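Local coordinates for protein diaminopimelate decarboxylase (Aquifex aeolicus, PDB 2P3E) that probably catalyses the pyridoxal 5'-phosphate-dependent decarboxylation of meso-diaminopimelate to L-lysine, the last step of lysine biosynthesis by the diaminopimelate pathway, at residues B[34-39]-B[392-397]; B[293-298]-B[305-310]; B[326-331]-B[367-372]; B[341-346]-B[353-358]. All blocks are in the same frame, centred on the assembly; numbering follows the deposited sequence.

Interaction 1. Residues B[34-39]-B[392-397]; sequences TPLYVY and AEVLVE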
# COMPACT_ATOMS: atom_id res chain seq x y z
N THR B 34 -1.44 -11.04 16.84
CA THR B 34 -1.36 -11.16 15.38
C THR B 34 -2.16 -10.02 14.74
O THR B 34 -3.04 -9.46 15.39
CB THR B 34 -1.90 -12.53 14.85
OG1 THR B 34 -3.23 -12.75 15.36
CG2 THR B 34 -1.00 -13.69 15.28
N PRO B 35 -1.84 -9.65 13.48
CA PRO B 35 -0.72 -10.12 12.65
C PRO B 35 0.64 -9.82 13.28
O PRO B 35 0.78 -8.82 13.99
CB PRO B 35 -0.87 -9.31 11.34
CG PRO B 35 -2.30 -8.84 11.34
CD PRO B 35 -2.66 -8.63 12.78
N LEU B 36 1.61 -10.70 13.02
CA LEU B 36 2.96 -10.58 13.57
C LEU B 36 4.01 -10.91 12.52
O LEU B 36 3.99 -12.00 11.92
CB LEU B 36 3.13 -11.53 14.78
CG LEU B 36 4.43 -11.43 15.59
CD1 LEU B 36 4.51 -10.06 16.27
CD2 LEU B 36 4.53 -12.55 16.66
N TYR B 37 4.92 -9.97 12.28
CA TYR B 37 6.11 -10.25 11.48
C TYR B 37 7.23 -10.75 12.37
O TYR B 37 7.62 -10.08 13.34
CB TYR B 37 6.57 -8.99 10.73
CG TYR B 37 5.90 -8.80 9.37
CD1 TYR B 37 4.87 -7.87 9.19
CD2 TYR B 37 6.31 -9.56 8.27
CE1 TYR B 37 4.28 -7.69 7.91
CE2 TYR B 37 5.72 -9.40 7.02
CZ TYR B 37 4.71 -8.47 6.85
OH TYR B 37 4.17 -8.34 5.58
N VAL B 38 7.77 -11.91 12.02
CA VAL B 38 8.83 -12.54 12.81
C VAL B 38 10.06 -12.73 11.93
O VAL B 38 9.94 -13.28 10.84
CB VAL B 38 8.36 -13.92 13.38
CG1 VAL B 38 9.48 -14.56 14.24
CG2 VAL B 38 7.07 -13.77 14.20
N TYR B 39 11.22 -12.25 12.40
CA TYR B 39 12.45 -12.33 11.65
C TYR B 39 13.50 -13.20 12.35
O TYR B 39 13.60 -13.20 13.59
CB TYR B 39 13.03 -10.93 11.42
CG TYR B 39 12.11 -9.98 10.68
CD1 TYR B 39 12.10 -9.93 9.29
CD2 TYR B 39 11.22 -9.16 11.37
CE1 TYR B 39 11.24 -9.05 8.60
CE2 TYR B 39 10.37 -8.27 10.70
CZ TYR B 39 10.38 -8.23 9.33
OH TYR B 39 9.52 -7.34 8.72
N ALA B 392 3.03 -5.81 14.79
CA ALA B 392 4.29 -5.82 15.56
C ALA B 392 5.34 -6.59 14.74
O ALA B 392 4.99 -7.43 13.91
CB ALA B 392 4.09 -6.49 16.93
N GLU B 393 6.61 -6.26 14.98
CA GLU B 393 7.73 -7.00 14.41
C GLU B 393 8.66 -7.50 15.53
O GLU B 393 9.05 -6.75 16.40
CB GLU B 393 8.52 -6.10 13.46
CG GLU B 393 7.76 -5.71 12.16
CD GLU B 393 8.65 -4.87 11.21
OE1 GLU B 393 9.07 -3.73 11.60
OE2 GLU B 393 8.92 -5.32 10.08
N VAL B 394 9.04 -8.77 15.47
CA VAL B 394 9.93 -9.35 16.48
C VAL B 394 11.11 -10.01 15.78
O VAL B 394 10.98 -10.49 14.66
CB VAL B 394 9.21 -10.38 17.40
CG1 VAL B 394 8.12 -9.69 18.24
CG2 VAL B 394 8.58 -11.48 16.58
N LEU B 395 12.26 -9.99 16.44
CA LEU B 395 13.50 -10.56 15.91
C LEU B 395 13.97 -11.67 16.87
O LEU B 395 14.24 -11.42 18.06
CB LEU B 395 14.57 -9.49 15.80
CG LEU B 395 16.00 -9.90 15.35
CD1 LEU B 395 16.00 -10.30 13.89
CD2 LEU B 395 16.94 -8.74 15.59
N VAL B 396 14.05 -12.89 16.34
CA VAL B 396 14.43 -14.05 17.13
C VAL B 396 15.92 -14.36 16.90
O VAL B 396 16.43 -14.20 15.79
CB VAL B 396 13.57 -15.27 16.78
CG1 VAL B 396 13.95 -16.45 17.65
CG2 VAL B 396 12.09 -14.97 17.02
N GLU B 397 16.63 -14.74 17.97
CA GLU B 397 18.01 -15.17 17.85
C GLU B 397 18.29 -16.23 18.92
O GLU B 397 18.23 -15.93 20.12
CB GLU B 397 18.97 -14.00 18.02
CG GLU B 397 20.45 -14.35 17.80
CD GLU B 397 21.35 -13.13 17.82
OE1 GLU B 397 21.07 -12.15 17.09
OE2 GLU B 397 22.34 -13.15 18.54

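Interaction 2. Residues B[293-298]-B[305-310]; sequences TQVQFL and HFIIVD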
# COMPACT_ATOMS: atom_id res chain seq x y z
N THR B 293 -0.49 -15.13 11.26
CA THR B 293 -1.84 -14.62 11.25
C THR B 293 -2.79 -15.61 11.91
O THR B 293 -2.55 -16.81 11.86
CB THR B 293 -2.29 -14.25 9.79
OG1 THR B 293 -3.61 -13.70 9.81
CG2 THR B 293 -2.27 -15.47 8.84
N GLN B 294 -3.85 -15.11 12.54
CA GLN B 294 -4.82 -15.97 13.21
C GLN B 294 -6.12 -16.08 12.40
O GLN B 294 -6.65 -15.09 11.88
CB GLN B 294 -5.11 -15.43 14.61
CG GLN B 294 -6.04 -16.31 15.45
CD GLN B 294 -6.41 -15.65 16.75
OE1 GLN B 294 -6.89 -14.51 16.77
NE2 GLN B 294 -6.21 -16.36 17.84
N VAL B 295 -6.61 -17.32 12.29
CA VAL B 295 -7.88 -17.61 11.63
C VAL B 295 -9.04 -17.05 12.47
O VAL B 295 -9.14 -17.31 13.67
CB VAL B 295 -8.07 -19.15 11.41
CG1 VAL B 295 -9.44 -19.43 10.78
CG2 VAL B 295 -6.93 -19.73 10.55
N GLN B 296 -9.88 -16.25 11.82
CA GLN B 296 -11.03 -15.60 12.44
C GLN B 296 -12.31 -16.35 12.11
O GLN B 296 -13.08 -16.68 13.02
CB GLN B 296 -11.14 -14.14 12.00
CG GLN B 296 -9.91 -13.30 12.30
CD GLN B 296 -9.49 -13.35 13.76
OE1 GLN B 296 -10.28 -13.04 14.66
NE2 GLN B 296 -8.25 -13.76 14.01
N PHE B 297 -12.52 -16.65 10.83
CA PHE B 297 -13.74 -17.35 10.39
C PHE B 297 -13.45 -18.36 9.28
O PHE B 297 -12.52 -18.17 8.48
CB PHE B 297 -14.80 -16.37 9.86
CG PHE B 297 -15.15 -15.27 10.82
CD1 PHE B 297 -16.00 -15.51 11.89
CD2 PHE B 297 -14.62 -14.00 10.65
CE1 PHE B 297 -16.32 -14.47 12.79
CE2 PHE B 297 -14.94 -12.97 11.53
CZ PHE B 297 -15.80 -13.21 12.60
N LEU B 298 -14.25 -19.43 9.25
CA LEU B 298 -14.38 -20.29 8.07
C LEU B 298 -15.74 -20.05 7.46
O LEU B 298 -16.73 -19.87 8.18
CB LEU B 298 -14.25 -21.78 8.44
CG LEU B 298 -13.01 -22.22 9.22
CD1 LEU B 298 -13.13 -23.69 9.61
CD2 LEU B 298 -11.70 -21.99 8.44
N HIS B 305 -14.11 -22.93 -0.26
CA HIS B 305 -13.83 -22.83 1.16
C HIS B 305 -12.99 -21.57 1.37
O HIS B 305 -11.95 -21.40 0.75
CB HIS B 305 -13.12 -24.08 1.67
CG HIS B 305 -12.92 -24.11 3.16
ND1 HIS B 305 -13.95 -23.91 4.06
CD2 HIS B 305 -11.81 -24.36 3.91
CE1 HIS B 305 -13.48 -24.01 5.29
NE2 HIS B 305 -12.19 -24.30 5.23
N PHE B 306 -13.47 -20.68 2.24
CA PHE B 306 -12.72 -19.49 2.64
C PHE B 306 -12.22 -19.66 4.08
O PHE B 306 -12.98 -20.07 4.98
CB PHE B 306 -13.58 -18.22 2.51
CG PHE B 306 -14.01 -17.92 1.10
CD1 PHE B 306 -13.24 -17.10 0.27
CD2 PHE B 306 -15.20 -18.44 0.58
CE1 PHE B 306 -13.63 -16.82 -1.03
CE2 PHE B 306 -15.60 -18.16 -0.72
CZ PHE B 306 -14.81 -17.34 -1.53
N ILE B 307 -10.95 -19.34 4.27
CA ILE B 307 -10.33 -19.26 5.58
C ILE B 307 -10.00 -17.78 5.78
O ILE B 307 -9.10 -17.24 5.14
CB ILE B 307 -9.04 -20.12 5.65
CG1 ILE B 307 -9.37 -21.61 5.39
CG2 ILE B 307 -8.30 -19.92 6.97
CD1 ILE B 307 -8.16 -22.53 5.34
N ILE B 308 -10.78 -17.13 6.65
CA ILE B 308 -10.65 -15.68 6.85
C ILE B 308 -9.73 -15.43 8.03
O ILE B 308 -9.97 -15.93 9.14
CB ILE B 308 -12.04 -15.01 7.07
CG1 ILE B 308 -12.95 -15.31 5.86
CG2 ILE B 308 -11.89 -13.48 7.31
CD1 ILE B 308 -14.45 -15.05 6.09
N VAL B 309 -8.66 -14.67 7.79
CA VAL B 309 -7.61 -14.42 8.80
C VAL B 309 -7.51 -12.95 9.15
O VAL B 309 -8.20 -12.12 8.52
CB VAL B 309 -6.22 -15.00 8.33
CG1 VAL B 309 -6.31 -16.53 8.18
CG2 VAL B 309 -5.74 -14.33 7.02
N ASP B 310 -6.65 -12.60 10.12
CA ASP B 310 -6.58 -11.20 10.58
C ASP B 310 -5.54 -10.36 9.85
O ASP B 310 -5.44 -9.15 10.08
CB ASP B 310 -6.47 -11.10 12.12
CG ASP B 310 -5.20 -11.76 12.70
OD1 ASP B 310 -4.32 -12.26 11.96
OD2 ASP B 310 -5.09 -11.77 13.94

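Interaction 3. Residues B[326-331]-B[367-372]; sequences HHIIPV and EYLAVL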
# COMPACT_ATOMS: atom_id res chain seq x y z
N HIS B 326 3.10 -16.93 -1.98
CA HIS B 326 3.75 -17.14 -0.69
C HIS B 326 3.26 -18.47 -0.11
O HIS B 326 2.06 -18.73 -0.07
CB HIS B 326 3.40 -16.00 0.29
CG HIS B 326 4.08 -14.71 -0.03
ND1 HIS B 326 5.19 -14.26 0.64
CD2 HIS B 326 3.80 -13.76 -0.97
CE1 HIS B 326 5.59 -13.11 0.13
NE2 HIS B 326 4.76 -12.78 -0.85
N HIS B 327 4.21 -19.30 0.31
CA HIS B 327 3.89 -20.57 0.95
C HIS B 327 3.24 -20.30 2.31
O HIS B 327 3.71 -19.45 3.08
CB HIS B 327 5.14 -21.44 1.08
CG HIS B 327 4.85 -22.91 1.27
ND1 HIS B 327 4.13 -23.64 0.36
CD2 HIS B 327 5.21 -23.77 2.25
CE1 HIS B 327 4.03 -24.90 0.78
NE2 HIS B 327 4.70 -25.00 1.92
N ILE B 328 2.13 -21.00 2.57
CA ILE B 328 1.38 -20.83 3.83
C ILE B 328 1.21 -22.20 4.52
O ILE B 328 0.71 -23.14 3.90
CB ILE B 328 -0.00 -20.16 3.62
CG1 ILE B 328 0.18 -18.79 2.90
CG2 ILE B 328 -0.73 -20.00 4.95
CD1 ILE B 328 -1.11 -18.03 2.64
N ILE B 329 1.64 -22.26 5.78
CA ILE B 329 1.64 -23.50 6.55
C ILE B 329 1.00 -23.27 7.92
O ILE B 329 1.04 -22.14 8.45
CB ILE B 329 3.09 -24.05 6.74
CG1 ILE B 329 3.96 -23.05 7.52
CG2 ILE B 329 3.68 -24.40 5.37
CD1 ILE B 329 5.40 -23.51 7.81
N PRO B 330 0.43 -24.34 8.51
CA PRO B 330 -0.10 -24.20 9.86
C PRO B 330 1.02 -24.14 10.91
O PRO B 330 2.09 -24.76 10.75
CB PRO B 330 -0.99 -25.45 10.02
CG PRO B 330 -0.31 -26.50 9.15
CD PRO B 330 0.24 -25.71 7.97
N VAL B 331 0.81 -23.34 11.94
CA VAL B 331 1.74 -23.27 13.06
C VAL B 331 1.66 -24.60 13.87
O VAL B 331 2.65 -25.03 14.45
CB VAL B 331 1.46 -22.01 13.94
CG1 VAL B 331 2.16 -22.07 15.32
CG2 VAL B 331 1.84 -20.72 13.18
N GLU B 367 -6.74 -20.79 15.41
CA GLU B 367 -5.44 -21.35 15.03
C GLU B 367 -4.61 -20.32 14.27
O GLU B 367 -5.18 -19.42 13.65
CB GLU B 367 -5.61 -22.56 14.12
CG GLU B 367 -5.93 -23.84 14.84
CD GLU B 367 -5.85 -25.01 13.90
OE1 GLU B 367 -4.73 -25.39 13.46
OE2 GLU B 367 -6.92 -25.55 13.59
N TYR B 368 -3.29 -20.48 14.28
CA TYR B 368 -2.39 -19.58 13.57
C TYR B 368 -1.80 -20.20 12.30
O TYR B 368 -1.55 -21.42 12.26
CB TYR B 368 -1.24 -19.14 14.48
CG TYR B 368 -1.69 -18.55 15.79
CD1 TYR B 368 -2.17 -17.24 15.87
CD2 TYR B 368 -1.66 -19.32 16.97
CE1 TYR B 368 -2.60 -16.70 17.10
CE2 TYR B 368 -2.09 -18.79 18.20
CZ TYR B 368 -2.55 -17.50 18.25
OH TYR B 368 -2.95 -16.95 19.45
N LEU B 369 -1.59 -19.36 11.28
CA LEU B 369 -0.90 -19.76 10.05
C LEU B 369 0.40 -18.96 9.90
O LEU B 369 0.49 -17.82 10.39
CB LEU B 369 -1.79 -19.51 8.82
CG LEU B 369 -3.19 -20.15 8.79
CD1 LEU B 369 -3.97 -19.76 7.52
CD2 LEU B 369 -3.03 -21.65 8.89
N ALA B 370 1.41 -19.56 9.26
CA ALA B 370 2.65 -18.89 8.90
C ALA B 370 2.74 -18.67 7.40
O ALA B 370 2.67 -19.62 6.62
CB ALA B 370 3.87 -19.69 9.40
N VAL B 371 2.87 -17.40 7.00
CA VAL B 371 3.06 -17.01 5.61
C VAL B 371 4.56 -16.81 5.40
O VAL B 371 5.18 -15.93 6.02
CB VAL B 371 2.28 -15.70 5.25
CG1 VAL B 371 2.43 -15.35 3.76
CG2 VAL B 371 0.78 -15.82 5.63
N LEU B 372 5.17 -17.64 4.54
CA LEU B 372 6.63 -17.63 4.42
C LEU B 372 7.10 -16.55 3.45
O LEU B 372 6.29 -15.97 2.73
CB LEU B 372 7.16 -19.00 3.98
CG LEU B 372 6.79 -20.21 4.85
CD1 LEU B 372 7.54 -21.44 4.33
CD2 LEU B 372 7.06 -19.97 6.34

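Interaction 4. Residues B[341-346]-B[353-358]; sequences ADIVGP and FLALDR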
# COMPACT_ATOMS: atom_id res chain seq x y z
N ALA B 341 -8.56 -24.04 -0.40
CA ALA B 341 -9.18 -22.87 0.18
C ALA B 341 -8.63 -21.57 -0.38
O ALA B 341 -7.49 -21.53 -0.87
CB ALA B 341 -9.01 -22.89 1.71
N ASP B 342 -9.46 -20.52 -0.34
CA ASP B 342 -8.99 -19.15 -0.46
C ASP B 342 -8.67 -18.64 0.95
O ASP B 342 -9.51 -18.69 1.85
CB ASP B 342 -10.06 -18.25 -1.07
CG ASP B 342 -10.23 -18.45 -2.57
OD1 ASP B 342 -9.60 -19.36 -3.18
OD2 ASP B 342 -10.99 -17.65 -3.14
N ILE B 343 -7.45 -18.15 1.13
CA ILE B 343 -7.04 -17.64 2.45
C ILE B 343 -7.08 -16.14 2.29
O ILE B 343 -6.29 -15.56 1.55
CB ILE B 343 -5.64 -18.15 2.85
CG1 ILE B 343 -5.67 -19.69 2.92
CG2 ILE B 343 -5.19 -17.53 4.23
CD1 ILE B 343 -4.30 -20.31 2.96
N VAL B 344 -8.04 -15.52 2.96
CA VAL B 344 -8.37 -14.12 2.67
C VAL B 344 -8.32 -13.28 3.95
O VAL B 344 -8.51 -13.80 5.05
CB VAL B 344 -9.77 -14.02 2.01
CG1 VAL B 344 -9.80 -14.78 0.66
CG2 VAL B 344 -10.85 -14.56 2.95
N GLY B 345 -8.09 -11.98 3.80
CA GLY B 345 -7.89 -11.13 4.96
C GLY B 345 -9.11 -10.34 5.36
O GLY B 345 -10.21 -10.59 4.87
N PRO B 346 -8.93 -9.36 6.26
CA PRO B 346 -9.99 -8.55 6.85
C PRO B 346 -10.43 -7.36 5.97
O PRO B 346 -11.50 -6.79 6.21
CB PRO B 346 -9.34 -8.04 8.15
CG PRO B 346 -7.90 -7.89 7.80
CD PRO B 346 -7.60 -8.98 6.78
N PHE B 353 -6.56 -10.98 -0.54
CA PHE B 353 -6.32 -12.38 -0.25
C PHE B 353 -4.83 -12.58 -0.02
O PHE B 353 -4.03 -11.78 -0.48
CB PHE B 353 -6.79 -13.25 -1.43
CG PHE B 353 -6.13 -12.94 -2.74
CD1 PHE B 353 -4.91 -13.52 -3.07
CD2 PHE B 353 -6.75 -12.10 -3.65
CE1 PHE B 353 -4.31 -13.24 -4.28
CE2 PHE B 353 -6.15 -11.80 -4.87
CZ PHE B 353 -4.93 -12.39 -5.19
N LEU B 354 -4.48 -13.65 0.69
CA LEU B 354 -3.10 -14.08 0.83
C LEU B 354 -2.76 -15.27 -0.08
O LEU B 354 -1.61 -15.47 -0.45
CB LEU B 354 -2.81 -14.43 2.29
CG LEU B 354 -2.99 -13.30 3.32
CD1 LEU B 354 -2.68 -13.81 4.71
CD2 LEU B 354 -2.11 -12.08 2.97
N ALA B 355 -3.78 -16.07 -0.43
CA ALA B 355 -3.62 -17.21 -1.36
C ALA B 355 -4.98 -17.63 -1.90
O ALA B 355 -5.99 -17.54 -1.19
CB ALA B 355 -2.94 -18.40 -0.67
N LEU B 356 -5.00 -18.06 -3.16
CA LEU B 356 -6.23 -18.55 -3.79
C LEU B 356 -6.12 -20.01 -4.19
O LEU B 356 -5.08 -20.43 -4.68
CB LEU B 356 -6.58 -17.71 -5.03
CG LEU B 356 -6.80 -16.20 -4.86
CD1 LEU B 356 -7.07 -15.55 -6.21
CD2 LEU B 356 -7.94 -15.93 -3.91
N ASP B 357 -7.21 -20.76 -4.02
CA ASP B 357 -7.27 -22.18 -4.46
C ASP B 357 -6.05 -22.95 -3.98
O ASP B 357 -5.41 -23.69 -4.76
CB ASP B 357 -7.38 -22.25 -5.99
CG ASP B 357 -8.70 -21.75 -6.52
OD1 ASP B 357 -9.74 -21.88 -5.83
OD2 ASP B 357 -8.71 -21.21 -7.64
N ARG B 358 -5.71 -22.79 -2.70
CA ARG B 358 -4.49 -23.36 -2.15
C ARG B 358 -4.79 -24.54 -1.25
O ARG B 358 -5.72 -24.49 -0.42
CB ARG B 358 -3.70 -22.29 -1.38
CG ARG B 358 -2.34 -22.76 -0.88
CD ARG B 358 -1.24 -22.77 -1.98
NE ARG B 358 -1.12 -21.47 -2.67
CZ ARG B 358 -0.46 -20.42 -2.18
NH1 ARG B 358 0.18 -20.51 -1.01
NH2 ARG B 358 -0.42 -19.27 -2.86
O HOH W 1 -10.53 -21.90 -3.10

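Interaction 1. Residues B[34-39]-B[392-397]
Y39 reaches over the neighbouring strand to E393, and the two side chains cross with ring and carboxylate planes 74° apart. The edge of the ring, not its face, meets the glutamate: E393 CB lies in the ring plane beside Y39 CE2, and Y39 OH lies a short 2.5 Å from E393 OE2, in a hydrogen bond that uses the anti side of the carboxylate. E393 gets there because CG is anti to its carbonyl carbon (chi1 -68°) and the chain stays extended to CD, with CG passing 3.8 Å from Y37 CB. On the other face of the sheet the meeting is purely aliphatic. V38 CG2 presses on V394 CG2 at 3.6 Å, V38 CG1 reaches V396 CG2, and L36 CD1 packs on A392 CB at 3.7 Å while L36 and V394 stand at about a right angle. Between the two faces runs a parallel ladder, Y37 N to A392 O, V394 N to Y37 O, Y39 N to V394 O and V396 N to Y39 O (2.8 Å), which joins strands 36-40 and 392-397 of the beta domain. Beyond the pair, N69 ND2 binds E393 OE1 and N67 ND2 binds Y39 OH, tying the pair to the chain just after K65, the lysine expected to carry the cofactor. With both carboxylate oxygens bonded, E393 is likely to be charged.

Interaction 2. Residues B[293-298]-B[305-310]
The beta hairpin of strands 289-301 and 304-309 carries a classic beta bulge here, where Q296 and F297 both face I308. I308 O accepts from Q296 N at 2.7 Å, in its carbonyl plane, and from F297 N at 3.1 Å from a tilted position; the return bond runs from I308 N to F297 O. On one face of the sheet V295 CG2 packs on I307 CG2 (3.8 Å) and V309 CG1, while L298 and I307 lie side by side, CD2 against CG1. The opposite face has F297 CB against I308 CD1, and this side of the hairpin meets the second subunit, where V109 and S131 of that chain pack on I308 and F297 and its Q133 OE1 takes the N-H of L298. At the mouth of the contact D310 turns its carboxylate back, CG lying between its own N and carbonyl carbon (chi1 61°). D310 OD1 takes T293 OG1 at 2.7 Å, nearly in line with its C-O bond, and Q294 N at 2.9 Å from above the carboxylate plane, and OD2 is bound by T34 OG1. An alanine in place of D310 would probably leave the T293 and T34 hydroxyls and the Q294 N-H without their acceptor, and so let the end of the hairpin shift. Q296 folds back at chi2 (-54°), its amide plane 10° from that of the D310 carboxylate; Q296 NE2 donates to Q294 O at 3.0 Å from above the carbonyl plane and to Q294 OE1 at 3.2 Å.

Interaction 3. Residues B[326-331]-B[367-372]
H326 ND1 donates to L372 O at 2.9 Å, with the acceptor in the plane of the imidazole and the N-H aimed nearly straight at it (168°). This bond closes one end of the antiparallel pairing of strands 328-330 and 368-371 in the beta domain. Next to it L372 N gives a 2.7 Å bond to H327 O. I329 and A370 then exchange both their bonds: A370 N to I329 O at 2.7 Å, and I329 N to A370 O at 3.0 Å. P330, with no N-H, sits at a non-hydrogen-bonded position facing L369, and the ladder resumes with V331 N to Y368 O at 3.1 Å. The outer polar atoms find partners elsewhere: H326 O with R358 NH1, H327 ND1 with Y325 OH, P330 O with Y13 OH, and the backbones of L369 and V371 with T293 and L291 of strand 289-301. Apolar groups fill the faces. V371 CG1 touches H326 CB at 3.7 Å, and I329, with CG1 in the crowded position (chi1 62°), puts that carbon 3.9 Å from A370 CB. L372 CD1 meets the H327 ring at its edge. Since ND1 carries the proton in the bond to L372, the H326 ring is fixed in one flip, edge-to-face with Y249. Its side chain is about 3 Å from that of R318, a probable substrate-binding residue, so the carbonyl just past strand 368-371 is likely to help orient a side chain beside the presumed active site.

Interaction 4. Residues B[341-346]-B[353-358]
D342 OD1 takes the backbone N-H of D357 across an antiparallel pairing broken by two beta bulges: a classic one, with L354 and A355 both opposite I343, and a G1 bulge, with D357 and R358 both opposite A341. D357 takes the left-handed backbone (phi 49°) usual for the first residue of a G1 bulge, and R358 exchanges two hydrogen bonds with A341. In D342, CG is anti to the carbonyl carbon (chi1 -75°), and D357 N meets D342 OD1 at 2.9 Å, close to the line of the C-O bond. D342 OD1 and D357 OD1 are like charges close together; a water that donates to both probably eases the repulsion. An alanine at D342 would probably leave the D357 N-H without its acceptor and the water without one of its two carboxylate acceptors, making the bulge less firm. At the other bulge I343 O takes L354 N at 2.8 Å and A355 N at 3.2 Å, and F353 CB rests 4.0 Å from V344 CG1. L356 CG sits over one face of the F353 ring, toward its rim. R358 bends at chi2 and chi3; NH1 is bonded to H326 O, the guanidinium makes a cation-pi contact with Y325, and A355 CB lies 3.4 Å above one guanidinium face, toward the rim.

All four contacts reach one mixed sheet, the beta domain beside the pyridoxal-binding barrel. Interaction 2 is the hub. T34 OG1 of interaction 1 lies 2.5 Å from D310 OD2, T293 O is 2.8 Å from L369 N of interaction 3, and H305 O is 2.9 Å from D342 N of interaction 4. Interactions 3 and 4, with centres about 11 Å apart, join where H326 O meets R358 NH1 at 2.8 Å and I328 CD1 packs on A355 CB at 3.8 Å. Interactions 2 and 4 also touch the second subunit. R318, a probable substrate residue, lies near three of the contacts: the side chains of Y37 and L354 are each about 8 Å from its own, H326 closer still.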